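Local coordinates for malonyl CoA-acyl carrier protein transacylase (Clostridium perfringens, PDB 3PTW) that probably transfers malonyl groups from coenzyme A to acyl carrier protein, the step that supplies extender units for fatty acid synthesis, at residues V124-G129 / P193-F198; S169-A174 / C200-P205. One frame throughout, in Å; residues are numbered along the deposited sequence.

Interaction 1. Residues V124-G129 / P193-F198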
ATOM      1  N   VAL A 124      -6.903  17.336  -7.055  1.00 39.73           N
ATOM      2  CA  VAL A 124      -6.670  18.651  -6.473  1.00 39.63           C
ATOM      3  C   VAL A 124      -5.497  19.298  -7.213  1.00 39.91           C
ATOM      4  O   VAL A 124      -4.516  18.624  -7.530  1.00 39.80           O
ATOM      5  CB  VAL A 124      -6.345  18.520  -4.963  1.00 38.80           C
ATOM      6  CG1 VAL A 124      -6.110  19.881  -4.328  1.00 31.96           C
ATOM      7  CG2 VAL A 124      -7.474  17.784  -4.239  1.00 31.80           C
ATOM      8  N   ALA A 125      -5.607  20.596  -7.482  1.00 40.76           N
ATOM      9  CA  ALA A 125      -4.560  21.349  -8.162  1.00 41.91           C
ATOM     10  C   ALA A 125      -3.308  21.440  -7.285  1.00 42.42           C
ATOM     11  O   ALA A 125      -3.402  21.416  -6.048  1.00 42.04           O
ATOM     12  CB  ALA A 125      -5.061  22.741  -8.519  1.00 42.91           C
ATOM     13  N   GLU A 126      -2.146  21.530  -7.934  1.00 42.96           N
ATOM     14  CA  GLU A 126      -0.851  21.613  -7.258  1.00 42.86           C
ATOM     15  C   GLU A 126      -0.790  22.838  -6.348  1.00 42.15           C
ATOM     16  O   GLU A 126      -1.174  23.934  -6.748  1.00 42.90           O
ATOM     17  CB  GLU A 126       0.271  21.680  -8.295  1.00 44.11           C
ATOM     18  CG  GLU A 126       1.682  21.476  -7.753  1.00 62.68           C
ATOM     19  CD  GLU A 126       2.707  21.233  -8.863  1.00 45.78           C
ATOM     20  OE1 GLU A 126       3.332  20.147  -8.860  1.00 63.06           O
ATOM     21  OE2 GLU A 126       2.875  22.111  -9.740  1.00 64.33           O
ATOM     22  N   GLY A 127      -0.313  22.637  -5.125  1.00 40.57           N
ATOM     23  CA  GLY A 127      -0.110  23.735  -4.183  1.00 40.20           C
ATOM     24  C   GLY A 127      -1.278  24.084  -3.274  1.00 39.20           C
ATOM     25  O   GLY A 127      -1.195  25.044  -2.501  1.00 39.83           O
ATOM     26  N   ILE A 128      -2.371  23.327  -3.341  1.00 37.69           N
ATOM     27  CA  ILE A 128      -3.490  23.640  -2.449  1.00 37.32           C
ATOM     28  C   ILE A 128      -3.652  22.677  -1.271  1.00 35.51           C
ATOM     29  O   ILE A 128      -4.059  23.082  -0.170  1.00 34.85           O
ATOM     30  CB  ILE A 128      -4.840  23.914  -3.205  1.00 38.81           C
ATOM     31  CG1 ILE A 128      -5.880  22.836  -2.923  1.00 35.27           C
ATOM     32  CG2 ILE A 128      -4.614  24.221  -4.716  1.00 37.20           C
ATOM     33  CD1 ILE A 128      -7.304  23.314  -3.049  1.00 39.19           C
ATOM     34  N   GLY A 129      -3.316  21.410  -1.501  1.00 34.23           N
ATOM     35  CA  GLY A 129      -3.457  20.389  -0.481  1.00 33.76           C
ATOM     36  C   GLY A 129      -2.149  19.655  -0.315  1.00 34.11           C
ATOM     37  O   GLY A 129      -1.288  19.722  -1.188  1.00 34.68           O
ATOM     38  N   PRO A 193       6.705  15.587   1.617  1.00 48.94           N
ATOM     39  CA  PRO A 193       7.024  16.201   0.326  1.00 50.57           C
ATOM     40  C   PRO A 193       6.121  15.635  -0.785  1.00 50.85           C
ATOM     41  O   PRO A 193       6.602  15.104  -1.793  1.00 51.43           O
ATOM     42  CB  PRO A 193       8.493  15.814   0.127  1.00 50.86           C
ATOM     43  CG  PRO A 193       8.617  14.463   0.830  1.00 58.33           C
ATOM     44  CD  PRO A 193       7.483  14.352   1.836  1.00 48.91           C
ATOM     45  N   VAL A 194       4.813  15.725  -0.564  1.00 50.34           N
ATOM     46  CA  VAL A 194       3.811  15.285  -1.533  1.00 50.05           C
ATOM     47  C   VAL A 194       2.965  16.506  -1.817  1.00 49.41           C
ATOM     48  O   VAL A 194       2.798  17.348  -0.942  1.00 50.04           O
ATOM     49  CB  VAL A 194       2.910  14.143  -0.974  1.00 49.65           C
ATOM     50  CG1 VAL A 194       1.877  13.691  -2.010  1.00 63.92           C
ATOM     51  CG2 VAL A 194       3.750  12.944  -0.533  1.00 63.74           C
ATOM     52  N   SER A 195       2.432  16.612  -3.028  1.00 48.48           N
ATOM     53  CA  SER A 195       1.590  17.760  -3.368  1.00 48.16           C
ATOM     54  C   SER A 195       0.101  17.424  -3.546  1.00 45.89           C
ATOM     55  O   SER A 195      -0.658  18.239  -4.078  1.00 46.93           O
ATOM     56  CB  SER A 195       2.149  18.505  -4.591  1.00 49.45           C
ATOM     57  OG  SER A 195       2.451  17.610  -5.648  1.00 65.45           O
ATOM     58  N   ALA A 196      -0.309  16.239  -3.096  1.00 42.55           N
ATOM     59  CA  ALA A 196      -1.699  15.804  -3.222  1.00 40.30           C
ATOM     60  C   ALA A 196      -2.244  15.301  -1.892  1.00 38.56           C
ATOM     61  O   ALA A 196      -1.614  14.469  -1.258  1.00 38.33           O
ATOM     62  CB  ALA A 196      -1.832  14.735  -4.289  1.00 39.54           C
ATOM     63  N   PRO A 197      -3.426  15.796  -1.477  1.00 37.32           N
ATOM     64  CA  PRO A 197      -4.032  15.417  -0.196  1.00 36.22           C
ATOM     65  C   PRO A 197      -4.698  14.048  -0.240  1.00 35.13           C
ATOM     66  O   PRO A 197      -5.933  13.946  -0.142  1.00 34.45           O
ATOM     67  CB  PRO A 197      -5.063  16.519   0.043  1.00 36.79           C
ATOM     68  CG  PRO A 197      -5.442  16.989  -1.307  1.00 31.54           C
ATOM     69  CD  PRO A 197      -4.240  16.791  -2.200  1.00 37.60           C
ATOM     70  N   PHE A 198      -3.884  12.999  -0.391  1.00 34.12           N
ATOM     71  CA  PHE A 198      -4.415  11.650  -0.458  1.00 33.85           C
ATOM     72  C   PHE A 198      -5.222  11.315   0.803  1.00 32.62           C
ATOM     73  O   PHE A 198      -4.923  11.792   1.900  1.00 31.91           O
ATOM     74  CB  PHE A 198      -3.292  10.621  -0.645  1.00 35.42           C
ATOM     75  CG  PHE A 198      -2.621  10.658  -1.999  1.00 37.68           C
ATOM     76  CD1 PHE A 198      -3.218  11.273  -3.095  1.00 36.89           C
ATOM     77  CD2 PHE A 198      -1.397  10.016  -2.184  1.00 36.87           C
ATOM     78  CE1 PHE A 198      -2.580  11.291  -4.347  1.00 38.91           C
ATOM     79  CE2 PHE A 198      -0.761  10.011  -3.428  1.00 38.60           C
ATOM     80  CZ  PHE A 198      -1.353  10.656  -4.513  1.00 37.47           C
TER
HETATM   81  O   HOH W   1      -2.256  17.248  -6.403  1.00 46.10           O
HETATM   82  O   HOH W   2      -2.576  19.868  -3.912  1.00 35.33           O
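With CG1 anti to the backbone N (chi1 -179°), Val124 turns its other methyl, CG2, to the ring of Pro197. CG2 and CB of Val124 rest on the CG-CD side of that ring. Val124 CG2 lies 3.7 Å from Pro197 CG. The same ring covers Gly129, whose CA is 4.0 Å from Pro197 CG. Pro197 is the centre of an inverse gamma turn, with Phe198 N hydrogen-bonded to Ala196 O at 2.8 Å.

Beside this apolar patch two waters lie between the loops. One sits near Val124 O and Ser195 O, 2.9 Å from Val124 O. The other sits near Ala125 O and Ser195 O, and accepts a hydrogen bond from Gly129 N at 3.0 Å. The side chains of Glu126 and Ser195 approach only loosely, at the exposed edge, where Glu126 OE1 is 4.2 Å from Ser195 OG.

Both segments are connecting loops of the acyltransferase fold. Residues 124-129 lead from helix 106-122 into strand 129-135 of the small antiparallel sheet. Residues 193-198 follow strand 188-191, at an edge of that sheet, and come before helix 204-214. Gln121, near the end of helix 106-122, touches Ser195 and Ala196.

Interaction 2. Residues S169-A174 / C200-P205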
ATOM      1  N   SER A 169      -4.168  14.759   6.213  1.00 29.34           N
ATOM      2  CA  SER A 169      -4.130  15.461   4.923  1.00 29.63           C
ATOM      3  C   SER A 169      -5.299  16.426   4.776  1.00 30.49           C
ATOM      4  O   SER A 169      -6.260  16.395   5.562  1.00 31.38           O
ATOM      5  CB  SER A 169      -4.073  14.466   3.749  1.00 28.53           C
ATOM      6  OG  SER A 169      -5.324  13.851   3.565  1.00 34.10           O
ATOM      7  N   GLY A 170      -5.209  17.291   3.777  1.00 29.86           N
ATOM      8  CA  GLY A 170      -6.205  18.332   3.598  1.00 30.14           C
ATOM      9  C   GLY A 170      -5.599  19.569   2.966  1.00 29.93           C
ATOM     10  O   GLY A 170      -4.578  19.484   2.278  1.00 30.05           O
ATOM     11  N   GLU A 171      -6.219  20.720   3.198  1.00 29.35           N
ATOM     12  CA  GLU A 171      -5.724  21.956   2.600  1.00 29.34           C
ATOM     13  C   GLU A 171      -4.492  22.441   3.332  1.00 29.07           C
ATOM     14  O   GLU A 171      -4.447  22.415   4.557  1.00 27.49           O
ATOM     15  CB  GLU A 171      -6.791  23.042   2.620  1.00 29.69           C
ATOM     16  CG  GLU A 171      -8.078  22.618   1.970  1.00 40.99           C
ATOM     17  CD  GLU A 171      -9.115  23.675   2.086  1.00 30.04           C
ATOM     18  OE1 GLU A 171     -10.022  23.524   2.932  1.00 42.20           O
ATOM     19  OE2 GLU A 171      -9.000  24.683   1.370  1.00 42.57           O
ATOM     20  N   LEU A 172      -3.505  22.887   2.554  1.00 30.55           N
ATOM     21  CA  LEU A 172      -2.213  23.327   3.078  1.00 32.23           C
ATOM     22  C   LEU A 172      -2.356  24.415   4.115  1.00 33.07           C
ATOM     23  O   LEU A 172      -1.658  24.423   5.122  1.00 33.57           O
ATOM     24  CB  LEU A 172      -1.323  23.843   1.943  1.00 33.74           C
ATOM     25  CG  LEU A 172      -0.721  22.784   1.019  1.00 36.54           C
ATOM     26  CD1 LEU A 172       0.258  23.437   0.081  1.00 34.80           C
ATOM     27  CD2 LEU A 172      -0.041  21.669   1.811  1.00 33.75           C
ATOM     28  N   VAL A 173      -3.286  25.325   3.869  1.00 33.06           N
ATOM     29  CA  VAL A 173      -3.495  26.430   4.761  1.00 34.09           C
ATOM     30  C   VAL A 173      -4.014  25.941   6.131  1.00 34.35           C
ATOM     31  O   VAL A 173      -3.585  26.441   7.178  1.00 34.87           O
ATOM     32  CB  VAL A 173      -4.370  27.519   4.047  1.00 35.06           C
ATOM     33  CG1 VAL A 173      -5.852  27.369   4.363  1.00 37.41           C
ATOM     34  CG2 VAL A 173      -3.859  28.891   4.351  1.00 37.90           C
ATOM     35  N   ALA A 174      -4.885  24.928   6.127  1.00 34.11           N
ATOM     36  CA  ALA A 174      -5.383  24.331   7.378  1.00 34.42           C
ATOM     37  C   ALA A 174      -4.342  23.419   8.024  1.00 34.19           C
ATOM     38  O   ALA A 174      -4.206  23.390   9.251  1.00 33.95           O
ATOM     39  CB  ALA A 174      -6.678  23.575   7.140  1.00 33.84           C
ATOM     40  N   CYS A 200      -8.221  12.035   1.967  1.00 32.15           N
ATOM     41  CA  CYS A 200      -9.257  12.881   2.562  1.00 32.64           C
ATOM     42  C   CYS A 200     -10.360  13.156   1.544  1.00 31.41           C
ATOM     43  O   CYS A 200     -10.242  12.800   0.367  1.00 30.21           O
ATOM     44  CB  CYS A 200      -8.690  14.193   3.129  1.00 33.16           C
ATOM     45  SG  CYS A 200      -8.157  15.370   1.885  1.00 35.13           S
ATOM     46  N   SER A 201     -11.427  13.783   2.021  1.00 31.35           N
ATOM     47  CA  SER A 201     -12.598  14.106   1.213  1.00 31.66           C
ATOM     48  C   SER A 201     -12.284  14.936  -0.050  1.00 31.80           C
ATOM     49  O   SER A 201     -13.090  14.984  -0.980  1.00 31.40           O
ATOM     50  CB  SER A 201     -13.630  14.832   2.080  1.00 32.21           C
ATOM     51  OG  SER A 201     -13.191  16.154   2.354  1.00 34.47           O
ATOM     52  N   MET A 202     -11.118  15.580  -0.089  1.00 32.33           N
ATOM     53  CA  MET A 202     -10.736  16.371  -1.265  1.00 32.81           C
ATOM     54  C   MET A 202     -10.501  15.515  -2.495  1.00 32.21           C
ATOM     55  O   MET A 202     -10.480  16.029  -3.611  1.00 32.23           O
ATOM     56  CB  MET A 202      -9.492  17.219  -0.980  1.00 33.47           C
ATOM     57  CG  MET A 202      -9.731  18.331   0.024  1.00 34.86           C
ATOM     58  SD  MET A 202      -8.196  19.121   0.516  1.00 33.55           S
ATOM     59  CE  MET A 202      -7.926  20.218  -0.888  1.00 36.08           C
ATOM     60  N   LEU A 203     -10.306  14.210  -2.293  1.00 31.72           N
ATOM     61  CA  LEU A 203     -10.135  13.297  -3.415  1.00 31.58           C
ATOM     62  C   LEU A 203     -11.445  12.703  -3.891  1.00 32.92           C
ATOM     63  O   LEU A 203     -11.451  11.724  -4.625  1.00 33.14           O
ATOM     64  CB  LEU A 203      -9.116  12.195  -3.096  1.00 30.35           C
ATOM     65  CG  LEU A 203      -7.781  12.351  -3.824  1.00 31.77           C
ATOM     66  CD1 LEU A 203      -7.070  13.630  -3.396  1.00 29.42           C
ATOM     67  CD2 LEU A 203      -6.885  11.125  -3.604  1.00 29.20           C
ATOM     68  N   GLN A 204     -12.556  13.296  -3.465  1.00 34.54           N
ATOM     69  CA  GLN A 204     -13.886  12.891  -3.924  1.00 36.01           C
ATOM     70  C   GLN A 204     -13.953  12.757  -5.459  1.00 37.03           C
ATOM     71  O   GLN A 204     -14.525  11.789  -5.945  1.00 38.65           O
ATOM     72  CB  GLN A 204     -14.960  13.857  -3.384  1.00 36.72           C
ATOM     73  CG  GLN A 204     -16.401  13.579  -3.829  1.00 43.55           C
ATOM     74  CD  GLN A 204     -16.930  12.223  -3.356  1.00 38.17           C
ATOM     75  OE1 GLN A 204     -16.558  11.725  -2.287  1.00 42.86           O
ATOM     76  NE2 GLN A 204     -17.801  11.623  -4.159  1.00 43.61           N
ATOM     77  N   PRO A 205     -13.354  13.703  -6.225  1.00 36.44           N
ATOM     78  CA  PRO A 205     -13.439  13.580  -7.696  1.00 36.23           C
ATOM     79  C   PRO A 205     -12.677  12.382  -8.267  1.00 35.08           C
ATOM     80  O   PRO A 205     -13.095  11.815  -9.282  1.00 35.69           O
ATOM     81  CB  PRO A 205     -12.825  14.893  -8.199  1.00 37.07           C
ATOM     82  CG  PRO A 205     -12.946  15.846  -7.033  1.00 38.91           C
ATOM     83  CD  PRO A 205     -12.707  14.975  -5.841  1.00 36.40           C
TER
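Cys200 and Met202 pack against the corner where strand 165-169 of the small four-stranded antiparallel sheet gives way to helix 172-184. This sheet belongs to the acyltransferase domain. The tight part is at Ser169, Gly170 and the backbone that follows. Ser169 OG comes to 3.4 Å from Cys200 CB and 3.6 Å from Cys200 SG. The hydroxyl is hydrogen-bonded to Phe198 O, just before the second segment, so its polar end is satisfied beside the thiol. Gly170 presents its CA to the sulfur, 3.9 Å from Cys200 SG. The chain turns its corner at this glycine. Met202 lays its own sulfur on the next peptide, with SD 3.6 Å from Gly170 C and 3.7 Å from Glu171 N.

The outer part is looser. The chain of Met202 bends at the thioether (chi3 80°) and carries CE to Glu171, where Met202 CE is 3.7 Å from Glu171 CG. The two side chains cross at about a right angle. They touch through the aliphatic part of the glutamate, and both residues are partly exposed. Glu171 is also the N-cap residue of helix 172-184, and its OE1 is hydrogen-bonded to Ile154 N. Outside this contact Met202 also touches Val124, Ile128 and Pro197, in the neighbouring loops.

Within 200-205, Met202 N donates to Cys200 SG over 3.6 Å, with an N-H...S angle of 155°.

How the interactions relate
Interactions 1 and 2 lie side by side, their centres about 8 Å apart, and their segments alternate along the chain. Residues 193-198 and 200-205 both belong to the stretch that leads from strand 188-191 into helix 204-214. Both contacts hold it against the small antiparallel sheet: interaction 1 where strand 129-135 begins, interaction 2 where strand 165-169 ends. Interaction 1 is partly buried and combines a proline-valine patch with waters. Interaction 2 is a buried contact built largely on sulfur and backbone, with Glu171 and Met202 CE on its more open side. The two are joined directly by a probable hydrogen bond from Leu172 N to Ile128 O, 2.8 Å. Leu203 CD1 also packs on Pro197 O.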